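PDB 7DG2: MAGE domain-containing protein from Xenopus laevis, which is probably the Nse3 subunit of the Smc5/6 complex, pairing through its MAGE domain with Nse1 and holding Nse4. Local coordinates for residues B[110-114]-B[204-208]; B[97-101]-B[138-142]; B[153-159]-B[170-176]. All coordinates share one frame; numbering follows the deposited sequence.

Contact 1 of 3, residues B[110-114]-B[204-208]; sequences FMKGN and QYKDA
Gln204 and Asp207, one turn apart on helix 202-209, grip the C-terminal end of helix 94-111, which closes in a Schellman motif with Gly113 at the positive-phi position C'. The packing is tight around Gln204. Its aliphatic part crosses the Met111 side chain at about a right angle, with Gln204 CG 3.8 Å from Met111 SD, while Gln204 CB lies 3.9 Å from Phe110 CZ. A bend at chi2 (84°) then turns the amide toward the helix end, where Gln204 NE2 donates to Met111 O at 3.0 Å. This bond is nearly straight (176°), lies in the amide plane and uses a lone pair of the carbonyl. The other amide atom, Gln204 OE1, bonds Thr5 of the Nse4 chain, whose Phe7 packs on Met111 and Gln204, so the amide is fixed from both ends at the subunit interface. The Asp207 side is less closely packed and wetter, yet three partners hold Asp207 OD2: a water bridges it to Phe110 O, donating to both, and Lys183 forms a salt bridge with the same carboxylate oxygen. Asn114 ND2 also reaches Asp207 OD2, at 2.9 Å, arriving on the syn side and 28° out of the carboxylate plane.

Contact 2 of 3, residues B[97-101]-B[138-142]; sequences SKLGL and EFGDV
With chi1 at -58°, Phe139 keeps CG beside its backbone N and sends the ring toward helix 94-111, while Leu101, its CG anti to the backbone N (chi1 172°), lays CD2 over that ring. The methyl sits almost above the ring centre, 4.2 Å from the Phe139 centroid to Leu101 CD2, in a CH-pi contact close to the ring normal. Leu101 CB adds an apolar touch at 3.8 Å to Phe139 CZ. The opposite face of the ring is covered by CG of the neighbouring Glu138, so the phenyl group is held between two aliphatic groups. Its edge meets the helix backbone: Phe139 CE1 comes within 3.4 Å of Ser97 O, and Lys98 N also lies near the ring plane. In the MAGE domain this is where the loop leading into helix 142-152 folds back on helix 94-111; Asp141 is the N-cap of the following helix, its OD1 accepting from Lys144 N. Val142, at the start of that helix, sets CG1 4.1 Å from Leu101 CD2, and Ile130 packs against Leu101, Phe139 and Val142. Trp51 of the Nse4 chain meets the Phe139 ring edge-to-face and also packs on Leu101 and Glu138. At the polar end of the contact, Ser97 OG donates to Glu138 OE2 at 2.7 Å, approaching on the anti side of the carboxylate and 17° out of its plane.

Contact 3 of 3, residues B[153-159]-B[170-176]; sequences QKYLEYN and EFRWGQR
Strands 156-159 and 170-173 run antiparallel, their axes 4.5 Å apart at closest approach, as the two arms of a beta hairpin in the MAGE domain, with paired backbone bonds at Glu157-Arg172 and Asn159-Glu170. Tyr158 and Phe171 share one face of this hairpin: Tyr158 CD1 lies over the Phe171 ring toward its rim, 3.3 Å from Phe171 CZ, with the two ring planes inclined at 40°. Tyr158 OH is bonded to Glu118. Glu157, Asn159, Glu170 and Arg172 occupy the other face, where Asn159 ND2 donates to Glu157 OE1 at 3.0 Å and a water links Asn159 ND2 to Glu170 OE2. Beyond the strands the backbones stay close, and Gly174 has no room for a side chain against Lys154 O and Leu156 N. Arg176 N bonds Lys154 O from above the carbonyl plane. After a bend at chi3, Arg176 NE donates to Gln153 O at 2.8 Å, the acceptor only 6° out of the guanidinium plane. Glu180 takes both Arg176 NH1, in a salt bridge, and Tyr155 OH. A leucine in place of Arg176 would probably leave Gln153 O without its side-chain donor and Glu180 without its salt-bridge mate. The Arg176 chain runs out with CG anti to its N (chi1 -180°), placing CD over one face of Tyr155, 3.4 Å from the ring centroid.

How the contacts relate
Helix 94-111 ties the first two contacts together: contact 2 uses its beginning and contact 1 its C-terminal end, with centres about 24 Å apart. The centre of contact 3 lies about 16 Å from that of each. It touches contact 1, where Trp173 CZ2 packs on Phe110 CB at 3.8 Å, but stays about 5 Å from contact 2 at the nearest atoms. Along the chain, contact 2 closes before contact 3 opens; contact 3 is nested within the loop closed by contact 1, and the segments of contacts 1 and 2 alternate. The same helix also packs on the hairpin, through Leu102, Leu106 and Ile109. All three contacts include residues that meet the Nse4 chain, consistent with this part of Nse3 serving to hold Nse4.

Contact 1 of 3, residues B[110-114]-B[204-208]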
loop_
_atom_site.group_PDB
_atom_site.type_symbol
_atom_site.label_atom_id
_atom_site.label_comp_id
_atom_site.label_asym_id
_atom_site.label_seq_id
_atom_site.Cartn_x
_atom_site.Cartn_y
_atom_site.Cartn_z
ATOM N N PHE B 110 18.562 -1.858 -21.087
ATOM C CA PHE B 110 17.992 -1.623 -22.407
ATOM C C PHE B 110 18.939 -0.814 -23.290
ATOM O O PHE B 110 19.147 -1.152 -24.461
ATOM C CB PHE B 110 16.636 -0.919 -22.257
ATOM C CG PHE B 110 16.163 -0.239 -23.511
ATOM C CD1 PHE B 110 15.834 -0.978 -24.638
ATOM C CD2 PHE B 110 16.049 1.146 -23.559
ATOM C CE1 PHE B 110 15.401 -0.346 -25.808
ATOM C CE2 PHE B 110 15.615 1.784 -24.717
ATOM C CZ PHE B 110 15.290 1.030 -25.844
ATOM N N MET B 111 19.525 0.258 -22.747
ATOM C CA MET B 111 20.323 1.157 -23.576
ATOM C C MET B 111 21.604 0.492 -24.058
ATOM O O MET B 111 22.136 0.885 -25.105
ATOM C CB MET B 111 20.640 2.446 -22.811
ATOM C CG MET B 111 19.410 3.344 -22.513
ATOM S SD MET B 111 18.487 3.867 -23.980
ATOM C CE MET B 111 19.561 5.164 -24.610
ATOM N N LYS B 112 22.080 -0.524 -23.335
ATOM C CA LYS B 112 23.260 -1.300 -23.693
ATOM C C LYS B 112 22.918 -2.581 -24.440
ATOM O O LYS B 112 23.718 -3.520 -24.432
ATOM C CB LYS B 112 24.068 -1.639 -22.436
ATOM C CG LYS B 112 24.760 -0.457 -21.812
ATOM C CD LYS B 112 25.757 0.141 -22.787
ATOM C CE LYS B 112 26.712 1.093 -22.095
ATOM N NZ LYS B 112 27.731 1.601 -23.054
ATOM N N GLY B 113 21.755 -2.652 -25.076
ATOM C CA GLY B 113 21.438 -3.788 -25.921
ATOM C C GLY B 113 20.721 -4.934 -25.246
ATOM O O GLY B 113 20.826 -6.071 -25.719
ATOM N N ASN B 114 20.011 -4.677 -24.146
ATOM C CA ASN B 114 19.080 -5.585 -23.464
ATOM C C ASN B 114 19.769 -6.617 -22.578
ATOM O O ASN B 114 19.117 -7.571 -22.128
ATOM C CB ASN B 114 18.137 -6.265 -24.461
ATOM C CG ASN B 114 17.304 -5.253 -25.231
ATOM O OD1 ASN B 114 16.590 -4.447 -24.636
ATOM N ND2 ASN B 114 17.431 -5.257 -26.551
ATOM N N GLN B 204 18.641 2.512 -30.242
ATOM C CA GLN B 204 17.686 2.097 -29.221
ATOM C C GLN B 204 16.254 2.413 -29.642
ATOM O O GLN B 204 15.330 1.643 -29.343
ATOM C CB GLN B 204 18.058 2.766 -27.897
ATOM C CG GLN B 204 19.436 2.311 -27.346
ATOM C CD GLN B 204 20.642 3.058 -27.935
ATOM O OE1 GLN B 204 20.519 3.855 -28.867
ATOM N NE2 GLN B 204 21.818 2.805 -27.367
ATOM N N TYR B 205 16.058 3.518 -30.360
ATOM C CA TYR B 205 14.733 3.842 -30.876
ATOM C C TYR B 205 14.214 2.748 -31.801
ATOM O O TYR B 205 13.045 2.358 -31.717
ATOM C CB TYR B 205 14.779 5.182 -31.605
ATOM C CG TYR B 205 13.425 5.716 -31.979
ATOM C CD1 TYR B 205 12.714 6.521 -31.101
ATOM C CD2 TYR B 205 12.868 5.445 -33.220
ATOM C CE1 TYR B 205 11.477 7.024 -31.443
ATOM C CE2 TYR B 205 11.632 5.941 -33.567
ATOM C CZ TYR B 205 10.942 6.730 -32.675
ATOM O OH TYR B 205 9.710 7.234 -33.019
ATOM N N LYS B 206 15.062 2.246 -32.702
ATOM C CA LYS B 206 14.601 1.184 -33.589
ATOM C C LYS B 206 14.294 -0.084 -32.804
ATOM O O LYS B 206 13.302 -0.767 -33.084
ATOM C CB LYS B 206 15.637 0.913 -34.683
ATOM C CG LYS B 206 15.151 -0.079 -35.736
ATOM C CD LYS B 206 15.981 -0.025 -37.013
ATOM C CE LYS B 206 15.404 -0.955 -38.080
ATOM N NZ LYS B 206 16.062 -0.769 -39.410
ATOM N N ASP B 207 15.122 -0.403 -31.801
ATOM C CA ASP B 207 14.859 -1.578 -30.978
ATOM C C ASP B 207 13.541 -1.435 -30.224
ATOM O O ASP B 207 12.797 -2.410 -30.064
ATOM C CB ASP B 207 16.018 -1.807 -30.012
ATOM C CG ASP B 207 15.881 -3.098 -29.233
ATOM O OD1 ASP B 207 15.500 -4.126 -29.832
ATOM O OD2 ASP B 207 16.162 -3.091 -28.024
ATOM N N ALA B 208 13.223 -0.221 -29.778
ATOM C CA ALA B 208 11.988 -0.002 -29.033
ATOM C C ALA B 208 10.754 -0.063 -29.923
ATOM O O ALA B 208 9.658 -0.341 -29.424
ATOM C CB ALA B 208 12.057 1.344 -28.304
HETATM O O HOH W 1 18.346 -1.748 -27.047
#

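Contact 2 of 3, residues B[97-101]-B[138-142]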
loop_
_atom_site.group_PDB
_atom_site.type_symbol
_atom_site.label_atom_id
_atom_site.label_comp_id
_atom_site.label_asym_id
_atom_site.label_seq_id
_atom_site.Cartn_x
_atom_site.Cartn_y
_atom_site.Cartn_z
ATOM N N SER B 97 10.497 5.116 -4.149
ATOM C CA SER B 97 11.949 5.185 -4.285
ATOM C C SER B 97 12.510 3.940 -4.964
ATOM O O SER B 97 13.436 4.034 -5.784
ATOM C CB SER B 97 12.587 5.386 -2.911
ATOM O OG SER B 97 12.241 6.656 -2.404
ATOM N N LYS B 98 11.967 2.765 -4.636
ATOM C CA LYS B 98 12.460 1.539 -5.250
ATOM C C LYS B 98 12.242 1.549 -6.753
ATOM O O LYS B 98 13.075 1.029 -7.497
ATOM C CB LYS B 98 11.778 0.314 -4.643
ATOM C CG LYS B 98 12.219 -0.037 -3.231
ATOM C CD LYS B 98 11.345 -1.155 -2.685
ATOM C CE LYS B 98 11.738 -1.513 -1.265
ATOM N NZ LYS B 98 10.994 -2.724 -0.797
ATOM N N LEU B 99 11.133 2.139 -7.223
ATOM C CA LEU B 99 10.906 2.175 -8.663
ATOM C C LEU B 99 11.891 3.107 -9.354
ATOM O O LEU B 99 12.284 2.850 -10.497
ATOM C CB LEU B 99 9.465 2.606 -8.973
ATOM C CG LEU B 99 9.056 2.344 -10.418
ATOM C CD1 LEU B 99 8.868 0.843 -10.636
ATOM C CD2 LEU B 99 7.802 3.092 -10.764
ATOM N N GLY B 100 12.293 4.191 -8.681
ATOM C CA GLY B 100 13.361 5.019 -9.217
ATOM C C GLY B 100 14.628 4.216 -9.453
ATOM O O GLY B 100 15.246 4.300 -10.518
ATOM N N LEU B 101 15.022 3.410 -8.463
ATOM C CA LEU B 101 16.222 2.590 -8.619
ATOM C C LEU B 101 16.040 1.569 -9.734
ATOM O O LEU B 101 16.915 1.401 -10.591
ATOM C CB LEU B 101 16.571 1.897 -7.302
ATOM C CG LEU B 101 17.696 0.868 -7.402
ATOM C CD1 LEU B 101 18.979 1.519 -7.883
ATOM C CD2 LEU B 101 17.923 0.181 -6.062
ATOM N N GLU B 138 18.322 4.849 2.091
ATOM C CA GLU B 138 17.008 4.693 1.474
ATOM C C GLU B 138 16.592 3.239 1.311
ATOM O O GLU B 138 15.444 2.890 1.609
ATOM C CB GLU B 138 16.989 5.376 0.102
ATOM C CG GLU B 138 15.601 5.591 -0.477
ATOM C CD GLU B 138 14.853 6.734 0.197
ATOM O OE1 GLU B 138 15.427 7.388 1.097
ATOM O OE2 GLU B 138 13.688 6.984 -0.184
ATOM N N PHE B 139 17.506 2.378 0.860
ATOM C CA PHE B 139 17.173 1.036 0.414
ATOM C C PHE B 139 17.673 -0.073 1.332
ATOM O O PHE B 139 17.286 -1.228 1.138
ATOM C CB PHE B 139 17.731 0.804 -0.999
ATOM C CG PHE B 139 17.234 1.797 -2.017
ATOM C CD1 PHE B 139 15.889 1.871 -2.326
ATOM C CD2 PHE B 139 18.116 2.649 -2.667
ATOM C CE1 PHE B 139 15.428 2.787 -3.264
ATOM C CE2 PHE B 139 17.661 3.559 -3.613
ATOM C CZ PHE B 139 16.312 3.624 -3.907
ATOM N N GLY B 140 18.514 0.233 2.315
ATOM C CA GLY B 140 19.020 -0.807 3.188
ATOM C C GLY B 140 19.988 -1.740 2.492
ATOM O O GLY B 140 21.039 -1.307 2.013
ATOM N N ASP B 141 19.647 -3.027 2.433
ATOM C CA ASP B 141 20.479 -4.022 1.760
ATOM C C ASP B 141 20.175 -3.967 0.265
ATOM O O ASP B 141 19.244 -4.618 -0.211
ATOM C CB ASP B 141 20.214 -5.406 2.351
ATOM C CG ASP B 141 21.086 -6.495 1.743
ATOM O OD1 ASP B 141 21.732 -6.263 0.697
ATOM O OD2 ASP B 141 21.118 -7.606 2.321
ATOM N N VAL B 142 20.993 -3.226 -0.487
ATOM C CA VAL B 142 20.712 -3.009 -1.907
ATOM C C VAL B 142 21.077 -4.230 -2.738
ATOM O O VAL B 142 20.470 -4.477 -3.791
ATOM C CB VAL B 142 21.447 -1.755 -2.415
ATOM C CG1 VAL B 142 20.993 -1.424 -3.829
ATOM C CG2 VAL B 142 21.204 -0.578 -1.488
#

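Contact 3 of 3, residues B[153-159]-B[170-176]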
loop_
_atom_site.group_PDB
_atom_site.type_symbol
_atom_site.label_atom_id
_atom_site.label_comp_id
_atom_site.label_asym_id
_atom_site.label_seq_id
_atom_site.Cartn_x
_atom_site.Cartn_y
_atom_site.Cartn_z
ATOM N N GLN B 153 10.157 -10.629 -7.931
ATOM C CA GLN B 153 9.038 -9.895 -8.515
ATOM C C GLN B 153 8.994 -10.009 -10.030
ATOM O O GLN B 153 8.007 -9.572 -10.642
ATOM C CB GLN B 153 9.119 -8.427 -8.091
ATOM C CG GLN B 153 8.888 -8.239 -6.593
ATOM C CD GLN B 153 9.153 -6.805 -6.132
ATOM O OE1 GLN B 153 10.001 -6.102 -6.691
ATOM N NE2 GLN B 153 8.426 -6.371 -5.110
ATOM N N LYS B 154 10.026 -10.604 -10.647
ATOM C CA LYS B 154 10.170 -10.738 -12.097
ATOM C C LYS B 154 10.361 -9.398 -12.801
ATOM O O LYS B 154 10.104 -9.293 -14.004
ATOM C CB LYS B 154 8.991 -11.477 -12.738
ATOM C CG LYS B 154 8.650 -12.793 -12.074
ATOM C CD LYS B 154 9.797 -13.754 -12.128
ATOM C CE LYS B 154 9.293 -15.170 -11.866
ATOM N NZ LYS B 154 10.413 -16.143 -11.860
ATOM N N TYR B 155 10.818 -8.369 -12.080
ATOM C CA TYR B 155 11.251 -7.155 -12.767
ATOM C C TYR B 155 12.573 -7.368 -13.484
ATOM O O TYR B 155 12.807 -6.775 -14.536
ATOM C CB TYR B 155 11.399 -5.995 -11.787
ATOM C CG TYR B 155 10.108 -5.308 -11.415
ATOM C CD1 TYR B 155 9.323 -4.698 -12.383
ATOM C CD2 TYR B 155 9.709 -5.222 -10.082
ATOM C CE1 TYR B 155 8.150 -4.032 -12.038
ATOM C CE2 TYR B 155 8.544 -4.580 -9.728
ATOM C CZ TYR B 155 7.777 -3.979 -10.702
ATOM O OH TYR B 155 6.612 -3.349 -10.331
ATOM N N LEU B 156 13.444 -8.208 -12.931
ATOM C CA LEU B 156 14.743 -8.473 -13.523
ATOM C C LEU B 156 14.984 -9.974 -13.583
ATOM O O LEU B 156 14.448 -10.739 -12.777
ATOM C CB LEU B 156 15.864 -7.822 -12.711
ATOM C CG LEU B 156 15.849 -6.299 -12.538
ATOM C CD1 LEU B 156 16.914 -5.865 -11.544
ATOM C CD2 LEU B 156 16.028 -5.600 -13.875
ATOM N N GLU B 157 15.799 -10.378 -14.551
ATOM C CA GLU B 157 16.435 -11.690 -14.571
ATOM C C GLU B 157 17.881 -11.545 -14.116
ATOM O O GLU B 157 18.545 -10.556 -14.437
ATOM C CB GLU B 157 16.410 -12.298 -15.971
ATOM C CG GLU B 157 15.079 -12.821 -16.437
ATOM C CD GLU B 157 15.197 -13.482 -17.795
ATOM O OE1 GLU B 157 16.337 -13.564 -18.313
ATOM O OE2 GLU B 157 14.162 -13.915 -18.345
ATOM N N TYR B 158 18.369 -12.552 -13.390
ATOM C CA TYR B 158 19.696 -12.545 -12.773
ATOM C C TYR B 158 20.316 -13.888 -13.132
ATOM O O TYR B 158 20.031 -14.890 -12.471
ATOM C CB TYR B 158 19.592 -12.355 -11.262
ATOM C CG TYR B 158 20.895 -12.199 -10.510
ATOM C CD1 TYR B 158 21.786 -11.189 -10.830
ATOM C CD2 TYR B 158 21.220 -13.051 -9.452
ATOM C CE1 TYR B 158 22.968 -11.020 -10.123
ATOM C CE2 TYR B 158 22.403 -12.892 -8.741
ATOM C CZ TYR B 158 23.275 -11.878 -9.083
ATOM O OH TYR B 158 24.456 -11.704 -8.392
ATOM N N ASN B 159 21.131 -13.911 -14.186
ATOM C CA ASN B 159 21.538 -15.150 -14.837
ATOM C C ASN B 159 23.048 -15.328 -14.787
ATOM O O ASN B 159 23.802 -14.372 -14.983
ATOM C CB ASN B 159 21.076 -15.170 -16.296
ATOM C CG ASN B 159 19.570 -15.014 -16.435
ATOM O OD1 ASN B 159 18.807 -15.554 -15.634
ATOM N ND2 ASN B 159 19.137 -14.272 -17.458
ATOM N N GLU B 170 24.835 -11.703 -15.035
ATOM C CA GLU B 170 24.360 -10.616 -15.876
ATOM C C GLU B 170 22.854 -10.459 -15.705
ATOM O O GLU B 170 22.149 -11.383 -15.293
ATOM C CB GLU B 170 24.705 -10.850 -17.350
ATOM C CG GLU B 170 24.124 -12.129 -17.914
ATOM C CD GLU B 170 24.767 -12.521 -19.229
ATOM O OE1 GLU B 170 25.722 -11.834 -19.652
ATOM O OE2 GLU B 170 24.313 -13.512 -19.835
ATOM N N PHE B 171 22.367 -9.268 -16.039
ATOM C CA PHE B 171 20.975 -8.902 -15.831
ATOM C C PHE B 171 20.263 -8.692 -17.158
ATOM O O PHE B 171 20.834 -8.137 -18.103
ATOM C CB PHE B 171 20.871 -7.612 -15.026
ATOM C CG PHE B 171 21.154 -7.755 -13.566
ATOM C CD1 PHE B 171 20.140 -8.093 -12.681
ATOM C CD2 PHE B 171 22.413 -7.465 -13.058
ATOM C CE1 PHE B 171 20.385 -8.163 -11.323
ATOM C CE2 PHE B 171 22.662 -7.528 -11.702
ATOM C CZ PHE B 171 21.654 -7.887 -10.837
ATOM N N ARG B 172 18.997 -9.112 -17.215
ATOM C CA ARG B 172 18.086 -8.754 -18.293
ATOM C C ARG B 172 16.791 -8.248 -17.667
ATOM O O ARG B 172 16.556 -8.422 -16.469
ATOM C CB ARG B 172 17.790 -9.952 -19.210
ATOM C CG ARG B 172 19.023 -10.679 -19.734
ATOM C CD ARG B 172 18.626 -11.788 -20.708
ATOM N NE ARG B 172 17.889 -11.252 -21.851
ATOM C CZ ARG B 172 18.463 -10.809 -22.966
ATOM N NH1 ARG B 172 19.785 -10.841 -23.082
ATOM N NH2 ARG B 172 17.723 -10.327 -23.962
ATOM N N TRP B 173 15.941 -7.627 -18.486
ATOM C CA TRP B 173 14.582 -7.338 -18.035
ATOM C C TRP B 173 13.842 -8.633 -17.726
ATOM O O TRP B 173 13.945 -9.617 -18.469
ATOM C CB TRP B 173 13.787 -6.588 -19.104
ATOM C CG TRP B 173 14.125 -5.153 -19.321
ATOM C CD1 TRP B 173 15.303 -4.525 -19.055
ATOM C CD2 TRP B 173 13.256 -4.167 -19.889
ATOM N NE1 TRP B 173 15.220 -3.192 -19.420
ATOM C CE2 TRP B 173 13.969 -2.952 -19.931
ATOM C CE3 TRP B 173 11.936 -4.195 -20.359
ATOM C CZ2 TRP B 173 13.406 -1.769 -20.419
ATOM C CZ3 TRP B 173 11.376 -3.013 -20.848
ATOM C CH2 TRP B 173 12.116 -1.820 -20.878
ATOM N N GLY B 174 13.054 -8.614 -16.632
ATOM C CA GLY B 174 12.147 -9.700 -16.331
ATOM C C GLY B 174 10.769 -9.530 -16.973
ATOM O O GLY B 174 10.435 -8.478 -17.517
ATOM N N GLN B 175 9.969 -10.598 -16.871
ATOM C CA GLN B 175 8.649 -10.624 -17.489
ATOM C C GLN B 175 7.748 -9.516 -16.956
ATOM O O GLN B 175 6.928 -8.964 -17.701
ATOM C CB GLN B 175 8.006 -11.995 -17.256
ATOM C CG GLN B 175 8.703 -13.172 -17.973
ATOM C CD GLN B 175 8.436 -14.521 -17.296
ATOM O OE1 GLN B 175 8.282 -14.599 -16.070
ATOM N NE2 GLN B 175 8.384 -15.590 -18.095
ATOM N N ARG B 176 7.873 -9.172 -15.673
ATOM C CA ARG B 176 7.023 -8.101 -15.149
ATOM C C ARG B 176 7.374 -6.751 -15.771
ATOM O O ARG B 176 6.478 -5.941 -16.034
ATOM C CB ARG B 176 7.113 -8.040 -13.624
ATOM C CG ARG B 176 6.228 -6.932 -13.042
ATOM C CD ARG B 176 6.341 -6.836 -11.528
ATOM N NE ARG B 176 5.704 -7.931 -10.809
ATOM C CZ ARG B 176 4.406 -8.009 -10.520
ATOM N NH1 ARG B 176 3.570 -7.058 -10.907
ATOM N NH2 ARG B 176 3.949 -9.054 -9.837
HETATM O O HOH W 2 21.241 -13.702 -19.579
#